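Local atomic coordinates of aldo-keto reductase family 1, member B4 (Aldose reductase) (Schistosoma japonicum, PDB entry 4HBK), a protein that probably reduces carbonyl compounds such as aldose sugars to alcohols with NADPH, as an aldose reductase of the aldo-keto reductase family. Residues Pro170-Trp175 with Leu204-Ile209; Cys78-Arg83 with Asn114-Pro119; Glu120-Ala125 with Trp175-Lys180. One frame throughout, in Å; residues are numbered along the deposited sequence.

Overall arrangement
All three contacts belong to an (α/β)8 barrel. Interaction 3 shares its side of the chain's centre with both others. Interaction 2 joins two loops at the C-terminal ends of the strands and carries Tyr82, the predicted proton donor. Interactions 1 and 3 belong to the outer helical layer and share Trp175 on helix 171-183; their centres are about 11 Å apart. The centre of interaction 2 is about 11 Å from that of interaction 3 and about 18 Å from that of interaction 1. Phe116 of interaction 2 rests on Ala125 of interaction 3, and Thr174 OG1 probably bonds Phe117 O at 2.7 Å. Glu179 OE2 probably takes Arg208 N at 2.7 Å, tying segment 175-180 to 204-209.

Interaction 1. Residues Pro170-Trp175 with Leu204-Ile209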
loop_
_atom_site.group_PDB
_atom_site.type_symbol
_atom_site.label_atom_id
_atom_site.label_comp_id
_atom_site.label_asym_id
_atom_site.label_seq_id
_atom_site.Cartn_x
_atom_site.Cartn_y
_atom_site.Cartn_z
ATOM N N PRO A 170 -11.373 5.040 -18.610
ATOM C CA PRO A 170 -11.056 3.611 -18.638
ATOM C C PRO A 170 -9.736 3.305 -17.934
ATOM O O PRO A 170 -8.749 4.040 -18.058
ATOM C CB PRO A 170 -10.975 3.303 -20.136
ATOM C CG PRO A 170 -11.863 4.351 -20.774
ATOM C CD PRO A 170 -11.579 5.583 -19.965
ATOM N N HIS A 171 -9.730 2.212 -17.189
ATOM C CA HIS A 171 -8.526 1.796 -16.488
ATOM C C HIS A 171 -7.328 1.663 -17.414
ATOM O O HIS A 171 -6.229 2.091 -17.064
ATOM C CB HIS A 171 -8.792 0.511 -15.721
ATOM C CG HIS A 171 -9.785 0.682 -14.619
ATOM N ND1 HIS A 171 -10.572 -0.343 -14.147
ATOM C CD2 HIS A 171 -10.119 1.781 -13.895
ATOM C CE1 HIS A 171 -11.346 0.109 -13.177
ATOM N NE2 HIS A 171 -11.088 1.394 -13.000
ATOM N N GLU A 172 -7.540 1.098 -18.602
ATOM C CA GLU A 172 -6.428 0.847 -19.520
ATOM C C GLU A 172 -5.818 2.132 -20.067
ATOM O O GLU A 172 -4.632 2.160 -20.413
ATOM C CB GLU A 172 -6.825 -0.108 -20.660
ATOM C CG GLU A 172 -8.021 0.334 -21.509
ATOM C CD GLU A 172 -9.374 -0.089 -20.924
ATOM O OE1 GLU A 172 -9.460 -0.350 -19.705
ATOM O OE2 GLU A 172 -10.361 -0.164 -21.694
ATOM N N ASP A 173 -6.615 3.199 -20.123
ATOM C CA ASP A 173 -6.117 4.493 -20.582
ATOM C C ASP A 173 -5.202 5.150 -19.548
ATOM O O ASP A 173 -4.164 5.718 -19.897
ATOM C CB ASP A 173 -7.273 5.440 -20.924
ATOM C CG ASP A 173 -8.117 4.947 -22.095
ATOM O OD1 ASP A 173 -7.766 3.927 -22.732
ATOM O OD2 ASP A 173 -9.139 5.596 -22.381
ATOM N N THR A 174 -5.591 5.098 -18.276
ATOM C CA THR A 174 -4.715 5.610 -17.229
ATOM C C THR A 174 -3.439 4.776 -17.221
ATOM O O THR A 174 -2.335 5.311 -17.105
ATOM C CB THR A 174 -5.369 5.556 -15.854
ATOM O OG1 THR A 174 -6.591 6.304 -15.882
ATOM C CG2 THR A 174 -4.442 6.161 -14.794
ATOM N N TRP A 175 -3.589 3.466 -17.385
ATOM C CA TRP A 175 -2.440 2.581 -17.312
ATOM C C TRP A 175 -1.415 2.891 -18.393
ATOM O O TRP A 175 -0.212 2.796 -18.152
ATOM C CB TRP A 175 -2.863 1.113 -17.385
ATOM C CG TRP A 175 -1.739 0.172 -17.101
ATOM C CD1 TRP A 175 -1.012 -0.540 -18.014
ATOM C CD2 TRP A 175 -1.206 -0.165 -15.811
ATOM N NE1 TRP A 175 -0.062 -1.302 -17.370
ATOM C CE2 TRP A 175 -0.162 -1.095 -16.025
ATOM C CE3 TRP A 175 -1.507 0.227 -14.504
ATOM C CZ2 TRP A 175 0.577 -1.633 -14.970
ATOM C CZ3 TRP A 175 -0.776 -0.310 -13.468
ATOM C CH2 TRP A 175 0.260 -1.225 -13.704
ATOM N N LEU A 204 -4.400 -6.589 -17.181
ATOM C CA LEU A 204 -3.426 -7.556 -17.693
ATOM C C LEU A 204 -3.688 -7.925 -19.149
ATOM O O LEU A 204 -2.766 -8.268 -19.891
ATOM C CB LEU A 204 -3.424 -8.835 -16.850
ATOM C CG LEU A 204 -2.738 -8.794 -15.488
ATOM C CD1 LEU A 204 -3.134 -10.019 -14.695
ATOM C CD2 LEU A 204 -1.232 -8.737 -15.683
ATOM N N GLU A 205 -4.952 -7.863 -19.543
ATOM C CA GLU A 205 -5.353 -8.180 -20.908
ATOM C C GLU A 205 -4.904 -7.100 -21.902
ATOM O O GLU A 205 -4.709 -7.378 -23.083
ATOM C CB GLU A 205 -6.875 -8.377 -20.978
ATOM C CG GLU A 205 -7.321 -9.696 -21.612
ATOM C CD GLU A 205 -7.088 -9.740 -23.123
ATOM O OE1 GLU A 205 -5.947 -10.034 -23.552
ATOM O OE2 GLU A 205 -8.051 -9.483 -23.883
ATOM N N HIS A 206 -4.735 -5.869 -21.423
ATOM C CA HIS A 206 -4.443 -4.749 -22.320
ATOM C C HIS A 206 -3.022 -4.226 -22.208
ATOM O O HIS A 206 -2.571 -3.466 -23.060
ATOM C CB HIS A 206 -5.385 -3.575 -22.039
ATOM C CG HIS A 206 -6.779 -3.775 -22.544
ATOM N ND1 HIS A 206 -7.780 -4.329 -21.774
ATOM C CD2 HIS A 206 -7.345 -3.481 -23.739
ATOM C CE1 HIS A 206 -8.900 -4.376 -22.475
ATOM N NE2 HIS A 206 -8.663 -3.864 -23.669
ATOM N N CYS A 207 -2.323 -4.607 -21.145
ATOM C CA CYS A 207 -1.087 -3.916 -20.785
ATOM C C CYS A 207 0.115 -4.325 -21.634
ATOM O O CYS A 207 0.191 -5.436 -22.157
ATOM C CB CYS A 207 -0.763 -4.126 -19.305
ATOM S SG CYS A 207 -0.298 -5.823 -18.920
ATOM N N ARG A 208 1.052 -3.398 -21.760
ATOM C CA ARG A 208 2.348 -3.684 -22.340
ATOM C C ARG A 208 3.298 -4.008 -21.191
ATOM O O ARG A 208 4.172 -4.856 -21.328
ATOM C CB ARG A 208 2.840 -2.472 -23.143
ATOM C CG ARG A 208 4.337 -2.470 -23.441
ATOM C CD ARG A 208 4.691 -1.410 -24.485
ATOM N NE ARG A 208 4.319 -0.054 -24.069
ATOM C CZ ARG A 208 5.116 0.768 -23.389
ATOM N NH1 ARG A 208 4.697 1.983 -23.059
ATOM N NH2 ARG A 208 6.333 0.376 -23.035
ATOM N N ILE A 209 3.109 -3.324 -20.056
ATOM C CA ILE A 209 3.902 -3.549 -18.846
ATOM C C ILE A 209 2.971 -4.004 -17.732
ATOM O O ILE A 209 2.031 -3.303 -17.376
ATOM C CB ILE A 209 4.611 -2.273 -18.378
ATOM C CG1 ILE A 209 5.576 -1.762 -19.446
ATOM C CG2 ILE A 209 5.366 -2.525 -17.073
ATOM C CD1 ILE A 209 6.228 -0.419 -19.082
#
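His206 meets Glu172 where helix 197-206 ends beside the start of helix 171-183. Glu172 CB and His206 CB are 4.0 Å apart, and their residues mark the nearest backbone approach, 6.6 Å from Glu172 CA to His206 CA. Glu172 CG lies over one face of the imidazole. The Glu172 chain then bends, and its OE1 is hydrogen-bonded to Asn202 ND2. His206 ND1 is bonded to Asn202 O, so Asn202 of helix 197-206 binds both side chains. Glu172 OE2 remains 4.5 Å from His206 NE2, too far for a bond but near enough that a charge on one could be felt by the other.

Cys207 is the first residue to leave the helix. Its CB, and not its sulfur, packs against the pyrrole part of the indole of Trp175. The closest approach is 3.5 Å, from Cys207 CB to Trp175 NE1. Trp175 NE1 is also the donor of the hydrogen bond that follows.

Arg208 forms a salt bridge with Asp183. Ile209 then offers its carbonyl oxygen to the ring. Trp175 NE1 donates to Ile209 O at 2.9 Å. The oxygen lies only 3° out of the indole plane. The N-H points somewhat off line, with an angle of 141° at the hydrogen. Trp175 CG stands opposite the backbone N (chi1 -171°), which sends the indole across to the loop, and the ring also packs on Ile190 and Leu192 of strand 187-193.

The contact therefore pairs one directional bond from a buried indole with carbon packing of Glu172 on the His206 ring, polar atoms of both being taken by Asn202. The indole N-H finds an acceptor, and the bond limits rotation of the ring while fixing the loop after helix 197-206 to helix 171-183.

Interaction 2. Residues Cys78-Arg83 with Asn114-Pro119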
loop_
_atom_site.group_PDB
_atom_site.type_symbol
_atom_site.label_atom_id
_atom_site.label_comp_id
_atom_site.label_asym_id
_atom_site.label_seq_id
_atom_site.Cartn_x
_atom_site.Cartn_y
_atom_site.Cartn_z
ATOM N N CYS A 78 3.819 5.785 0.580
ATOM C CA CYS A 78 3.288 7.148 0.631
ATOM C C CYS A 78 2.066 7.303 -0.266
ATOM O O CYS A 78 1.686 6.383 -0.984
ATOM C CB CYS A 78 4.366 8.165 0.212
ATOM S SG CYS A 78 6.002 7.937 0.991
ATOM N N ALA A 79 1.445 8.472 -0.228
ATOM C CA ALA A 79 0.353 8.746 -1.146
ATOM C C ALA A 79 0.108 10.240 -1.264
ATOM O O ALA A 79 0.195 10.982 -0.286
ATOM C CB ALA A 79 -0.927 7.995 -0.740
ATOM N N TYR A 80 -0.179 10.671 -2.485
ATOM C CA TYR A 80 -0.438 12.069 -2.759
ATOM C C TYR A 80 -1.571 12.559 -1.884
ATOM O O TYR A 80 -1.545 13.677 -1.382
ATOM C CB TYR A 80 -0.818 12.235 -4.230
ATOM C CG TYR A 80 -1.094 13.660 -4.637
ATOM C CD1 TYR A 80 -0.117 14.422 -5.265
ATOM C CD2 TYR A 80 -2.335 14.243 -4.407
ATOM C CE1 TYR A 80 -0.369 15.729 -5.653
ATOM C CE2 TYR A 80 -2.593 15.553 -4.785
ATOM C CZ TYR A 80 -1.608 16.290 -5.406
ATOM O OH TYR A 80 -1.861 17.591 -5.792
ATOM N N VAL A 81 -2.576 11.709 -1.703
ATOM C CA VAL A 81 -3.822 12.131 -1.061
ATOM C C VAL A 81 -3.681 12.442 0.436
ATOM O O VAL A 81 -4.547 13.095 1.012
ATOM C CB VAL A 81 -4.943 11.082 -1.249
ATOM C CG1 VAL A 81 -4.635 9.826 -0.452
ATOM C CG2 VAL A 81 -6.281 11.654 -0.823
ATOM N N TYR A 82 -2.608 11.977 1.070
ATOM C CA TYR A 82 -2.411 12.258 2.497
ATOM C C TYR A 82 -1.857 13.664 2.687
ATOM O O TYR A 82 -1.761 14.156 3.810
ATOM C CB TYR A 82 -1.468 11.236 3.128
ATOM C CG TYR A 82 -1.981 9.823 3.030
ATOM C CD1 TYR A 82 -3.293 9.520 3.379
ATOM C CD2 TYR A 82 -1.170 8.801 2.580
ATOM C CE1 TYR A 82 -3.776 8.234 3.293
ATOM C CE2 TYR A 82 -1.645 7.503 2.489
ATOM C CZ TYR A 82 -2.949 7.228 2.844
ATOM O OH TYR A 82 -3.438 5.944 2.761
ATOM N N ARG A 83 -1.463 14.293 1.582
ATOM C CA ARG A 83 -1.026 15.685 1.587
ATOM C C ARG A 83 0.152 15.955 2.524
ATOM O O ARG A 83 0.219 17.012 3.149
ATOM C CB ARG A 83 -2.204 16.589 1.959
ATOM C CG ARG A 83 -3.305 16.575 0.917
ATOM C CD ARG A 83 -3.831 17.974 0.657
ATOM N NE ARG A 83 -5.136 18.169 1.277
ATOM C CZ ARG A 83 -6.205 18.627 0.634
ATOM N NH1 ARG A 83 -6.124 18.948 -0.653
ATOM N NH2 ARG A 83 -7.355 18.772 1.280
ATOM N N ASN A 114 -7.189 9.802 -7.394
ATOM C CA ASN A 114 -8.355 9.663 -8.285
ATOM C C ASN A 114 -8.658 10.862 -9.207
ATOM O O ASN A 114 -9.251 10.697 -10.278
ATOM C CB ASN A 114 -9.627 9.331 -7.467
ATOM C CG ASN A 114 -9.459 8.121 -6.513
ATOM O OD1 ASN A 114 -8.347 7.749 -6.128
ATOM N ND2 ASN A 114 -10.586 7.524 -6.119
ATOM N N THR A 115 -8.279 12.068 -8.788
ATOM C CA THR A 115 -8.591 13.270 -9.561
ATOM C C THR A 115 -7.624 13.495 -10.735
ATOM O O THR A 115 -7.801 14.430 -11.528
ATOM C CB THR A 115 -8.587 14.523 -8.675
ATOM O OG1 THR A 115 -7.331 14.607 -7.994
ATOM C CG2 THR A 115 -9.737 14.480 -7.641
ATOM N N PHE A 116 -6.616 12.635 -10.847
ATOM C CA PHE A 116 -5.596 12.769 -11.883
ATOM C C PHE A 116 -5.521 11.545 -12.803
ATOM O O PHE A 116 -4.494 11.321 -13.440
ATOM C CB PHE A 116 -4.218 13.010 -11.250
ATOM C CG PHE A 116 -4.178 14.181 -10.300
ATOM C CD1 PHE A 116 -4.012 15.472 -10.771
ATOM C CD2 PHE A 116 -4.298 13.985 -8.935
ATOM C CE1 PHE A 116 -3.982 16.558 -9.889
ATOM C CE2 PHE A 116 -4.264 15.056 -8.046
ATOM C CZ PHE A 116 -4.107 16.343 -8.524
ATOM N N PHE A 117 -6.603 10.768 -12.875
ATOM C CA PHE A 117 -6.633 9.545 -13.681
ATOM C C PHE A 117 -6.755 9.792 -15.192
ATOM O O PHE A 117 -6.364 8.942 -15.999
ATOM C CB PHE A 117 -7.755 8.607 -13.226
ATOM C CG PHE A 117 -7.500 7.934 -11.889
ATOM C CD1 PHE A 117 -6.293 8.099 -11.223
ATOM C CD2 PHE A 117 -8.478 7.132 -11.305
ATOM C CE1 PHE A 117 -6.065 7.485 -9.987
ATOM C CE2 PHE A 117 -8.258 6.521 -10.079
ATOM C CZ PHE A 117 -7.046 6.698 -9.419
ATOM N N ARG A 118 -7.296 10.938 -15.591
ATOM C CA ARG A 118 -7.328 11.242 -17.019
ATOM C C ARG A 118 -5.902 11.316 -17.549
ATOM O O ARG A 118 -5.022 11.873 -16.898
ATOM C CB ARG A 118 -8.132 12.505 -17.329
ATOM C CG ARG A 118 -9.619 12.265 -17.196
ATOM C CD ARG A 118 -10.443 13.262 -17.977
ATOM N NE ARG A 118 -11.868 12.957 -17.885
ATOM C CZ ARG A 118 -12.656 12.752 -18.935
ATOM N NH1 ARG A 118 -12.154 12.832 -20.170
ATOM N NH2 ARG A 118 -13.944 12.476 -18.749
ATOM N N PRO A 119 -5.674 10.732 -18.731
ATOM C CA PRO A 119 -4.323 10.550 -19.267
ATOM C C PRO A 119 -3.498 11.829 -19.240
ATOM O O PRO A 119 -2.320 11.774 -18.908
ATOM C CB PRO A 119 -4.581 10.096 -20.711
ATOM C CG PRO A 119 -5.919 9.420 -20.651
ATOM C CD PRO A 119 -6.709 10.211 -19.642
#
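Two loops at the C-terminal ends of neighbouring barrel strands meet through Tyr80 and Phe116. One follows strand 75-77, the other strand 107-112. The contact is an edge-to-face, T-shaped aromatic pair, with the edge of Phe116 turned to the face of Tyr80. The ring centroids of Tyr80 and Phe116 are 5.2 Å apart, and the planes meet at 69°. The approach is off centre, toward the hydroxyl end of the tyrosine. Phe116 CE2 comes to 3.7 Å from Tyr80 CE2, and Phe116 CZ lies 3.8 Å from Tyr80 OH. The joining force is thus dispersion and the weak attraction of ring C-H groups for a ring face; no hydrogen bond crosses between the segments.

Tyr80 CG is trans to the backbone N (chi1 -179°), and this carries its ring out of the 3-10 turn toward the second loop. The turn is held by Tyr82 N bonding to Ala79 O at 3.3 Å and Arg83 N bonding to Tyr80 O at 3.0 Å. The pair packs on helix 119-133, Tyr80 on Glu128 and Thr129 and Phe116 on Ala125; Tyr80 also touches Glu85 of helix 85-98.

The same turn carries Tyr82, the predicted proton donor, whose OH is hydrogen-bonded to Lys291 NZ. Lys111, predicted to lower the pKa of that tyrosine, is bonded through NZ to Cys78 O. The Tyr80 side chain is about 6 Å from those of Lys111 and His144, the latter a predicted substrate-binding residue. Catalytic residues carried at the C-terminal ends of the strands and on the loops that follow them are typical of the (α/β)8, or TIM-barrel, fold of aldo-keto reductases.

Interaction 3. Residues Glu120-Ala125 with Trp175-Lys180; sequences EHVRKA and WKEMEK
Val122 packs on Glu177 where two successive outer helices of the (α/β)8 barrel run side by side. The axes of segments 120-125 and 175-180 approach to 9.0 Å, and their directions differ by 38°. The whole isopropyl group of Val122 sits against the aliphatic base of Glu177. Val122 CB is 3.7 Å from Glu177 CB, and the two methyls are hardly farther from it. Val122 CG1 also reaches toward the sulfur of Met178, with 4.2 Å between Val122 CG1 and Met178 SD. Met178 in turn packs on Tyr141 and Ile143 of the barrel wall, so the apolar side of the contact faces inward.

Arg123 takes the outer side. Its chain is trans at chi1 (167°) and then folds twice, which brings the guanidinium past the backbone of Lys180. NH1 makes a salt bridge with Glu184 farther along. The link to Glu177 runs through water. Water 2 accepts from Arg123 N at 3.2 Å and donates to Glu177 OE2. Water 1 lies in the guanidinium plane at its edge and accepts from Arg123 NE. It donates to Glu177 O at 3.0 Å and to Glu177 OE2 at 2.9 Å. The other carboxylate oxygen, Glu177 OE1, is met on its syn side by Lys180 NZ in a 2.8 Å salt bridge.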
loop_
_atom_site.group_PDB
_atom_site.type_symbol
_atom_site.label_atom_id
_atom_site.label_comp_id
_atom_site.label_asym_id
_atom_site.label_seq_id
_atom_site.Cartn_x
_atom_site.Cartn_y
_atom_site.Cartn_z
ATOM N N GLU A 120 -4.110 12.960 -19.572
ATOM C CA GLU A 120 -3.368 14.205 -19.713
ATOM C C GLU A 120 -2.848 14.763 -18.379
ATOM O O GLU A 120 -2.055 15.703 -18.368
ATOM C CB GLU A 120 -4.206 15.261 -20.458
ATOM C CG GLU A 120 -5.417 15.784 -19.695
ATOM C CD GLU A 120 -6.713 15.055 -20.042
ATOM O OE1 GLU A 120 -6.669 13.839 -20.388
ATOM O OE2 GLU A 120 -7.775 15.708 -19.965
ATOM N N HIS A 121 -3.281 14.177 -17.262
ATOM C CA HIS A 121 -2.893 14.662 -15.939
ATOM C C HIS A 121 -1.915 13.750 -15.183
ATOM O O HIS A 121 -1.282 14.176 -14.219
ATOM C CB HIS A 121 -4.135 14.883 -15.071
ATOM C CG HIS A 121 -5.056 15.938 -15.591
ATOM N ND1 HIS A 121 -6.413 15.735 -15.747
ATOM C CD2 HIS A 121 -4.817 17.207 -16.001
ATOM C CE1 HIS A 121 -6.969 16.830 -16.236
ATOM N NE2 HIS A 121 -6.024 17.738 -16.394
ATOM N N VAL A 122 -1.811 12.494 -15.604
ATOM C CA VAL A 122 -0.978 11.523 -14.899
ATOM C C VAL A 122 0.480 11.982 -14.719
ATOM O O VAL A 122 1.018 11.919 -13.622
ATOM C CB VAL A 122 -1.013 10.155 -15.588
ATOM C CG1 VAL A 122 -0.071 9.193 -14.893
ATOM C CG2 VAL A 122 -2.435 9.599 -15.606
ATOM N N ARG A 123 1.104 12.464 -15.787
ATOM C CA ARG A 123 2.517 12.852 -15.746
ATOM C C ARG A 123 2.797 13.930 -14.707
ATOM O O ARG A 123 3.727 13.811 -13.894
ATOM C CB ARG A 123 2.983 13.332 -17.127
ATOM C CG ARG A 123 4.341 14.055 -17.139
ATOM C CD ARG A 123 5.470 13.124 -16.774
ATOM N NE ARG A 123 5.429 11.929 -17.606
ATOM C CZ ARG A 123 6.318 11.640 -18.550
ATOM N NH1 ARG A 123 7.341 12.459 -18.773
ATOM N NH2 ARG A 123 6.185 10.523 -19.259
ATOM N N LYS A 124 1.998 14.987 -14.734
ATOM C CA LYS A 124 2.213 16.097 -13.816
ATOM C C LYS A 124 2.005 15.674 -12.370
ATOM O O LYS A 124 2.705 16.144 -11.484
ATOM C CB LYS A 124 1.317 17.293 -14.175
ATOM C CG LYS A 124 1.688 17.939 -15.512
ATOM C CD LYS A 124 0.930 19.245 -15.764
ATOM C CE LYS A 124 1.403 19.924 -17.055
ATOM N NZ LYS A 124 2.834 20.374 -16.990
ATOM N N ALA A 125 1.044 14.784 -12.127
ATOM C CA ALA A 125 0.790 14.336 -10.763
ATOM C C ALA A 125 2.004 13.578 -10.240
ATOM O O ALA A 125 2.412 13.757 -9.101
ATOM C CB ALA A 125 -0.454 13.467 -10.704
ATOM N N TRP A 175 -3.589 3.466 -17.385
ATOM C CA TRP A 175 -2.440 2.581 -17.312
ATOM C C TRP A 175 -1.415 2.891 -18.393
ATOM O O TRP A 175 -0.212 2.796 -18.152
ATOM C CB TRP A 175 -2.863 1.113 -17.385
ATOM C CG TRP A 175 -1.739 0.172 -17.101
ATOM C CD1 TRP A 175 -1.012 -0.540 -18.014
ATOM C CD2 TRP A 175 -1.206 -0.165 -15.811
ATOM N NE1 TRP A 175 -0.062 -1.302 -17.370
ATOM C CE2 TRP A 175 -0.162 -1.095 -16.025
ATOM C CE3 TRP A 175 -1.507 0.227 -14.504
ATOM C CZ2 TRP A 175 0.577 -1.633 -14.970
ATOM C CZ3 TRP A 175 -0.776 -0.310 -13.468
ATOM C CH2 TRP A 175 0.260 -1.225 -13.704
ATOM N N LYS A 176 -1.886 3.252 -19.583
ATOM C CA LYS A 176 -0.962 3.595 -20.659
ATOM C C LYS A 176 -0.023 4.714 -20.217
ATOM O O LYS A 176 1.176 4.665 -20.495
ATOM C CB LYS A 176 -1.698 3.982 -21.948
ATOM C CG LYS A 176 -2.079 2.792 -22.797
ATOM C CD LYS A 176 -2.078 3.134 -24.290
ATOM C CE LYS A 176 -3.410 3.708 -24.725
ATOM N NZ LYS A 176 -4.529 2.799 -24.323
ATOM N N GLU A 177 -0.561 5.712 -19.525
ATOM C CA GLU A 177 0.276 6.799 -19.031
ATOM C C GLU A 177 1.211 6.330 -17.926
ATOM O O GLU A 177 2.328 6.832 -17.797
ATOM C CB GLU A 177 -0.570 7.972 -18.538
ATOM C CG GLU A 177 -1.120 8.830 -19.648
ATOM C CD GLU A 177 -0.026 9.367 -20.550
ATOM O OE1 GLU A 177 -0.143 9.168 -21.771
ATOM O OE2 GLU A 177 0.951 9.975 -20.041
ATOM N N MET A 178 0.756 5.373 -17.124
ATOM C CA MET A 178 1.601 4.828 -16.062
ATOM C C MET A 178 2.794 4.144 -16.719
ATOM O O MET A 178 3.919 4.192 -16.215
ATOM C CB MET A 178 0.839 3.820 -15.196
ATOM C CG MET A 178 -0.333 4.406 -14.410
ATOM S SD MET A 178 0.198 5.412 -13.020
ATOM C CE MET A 178 0.744 4.138 -11.881
ATOM N N GLU A 179 2.538 3.508 -17.851
ATOM C CA GLU A 179 3.572 2.745 -18.528
ATOM C C GLU A 179 4.656 3.670 -19.031
ATOM O O GLU A 179 5.840 3.320 -19.011
ATOM C CB GLU A 179 2.971 1.949 -19.677
ATOM C CG GLU A 179 2.091 0.831 -19.198
ATOM C CD GLU A 179 1.494 0.043 -20.331
ATOM O OE1 GLU A 179 1.188 0.647 -21.386
ATOM O OE2 GLU A 179 1.336 -1.188 -20.163
ATOM N N LYS A 180 4.253 4.861 -19.462
ATOM C CA LYS A 180 5.205 5.834 -19.976
ATOM C C LYS A 180 6.146 6.312 -18.879
ATOM O O LYS A 180 7.301 6.637 -19.138
ATOM C CB LYS A 180 4.483 7.029 -20.591
ATOM C CG LYS A 180 3.778 6.739 -21.893
ATOM C CD LYS A 180 3.162 8.017 -22.440
ATOM C CE LYS A 180 2.330 7.748 -23.679
ATOM N NZ LYS A 180 1.458 8.924 -24.005
HETATM O O HOH W 1 3.208 9.661 -18.219
HETATM O O HOH W 2 0.145 12.781 -18.852
#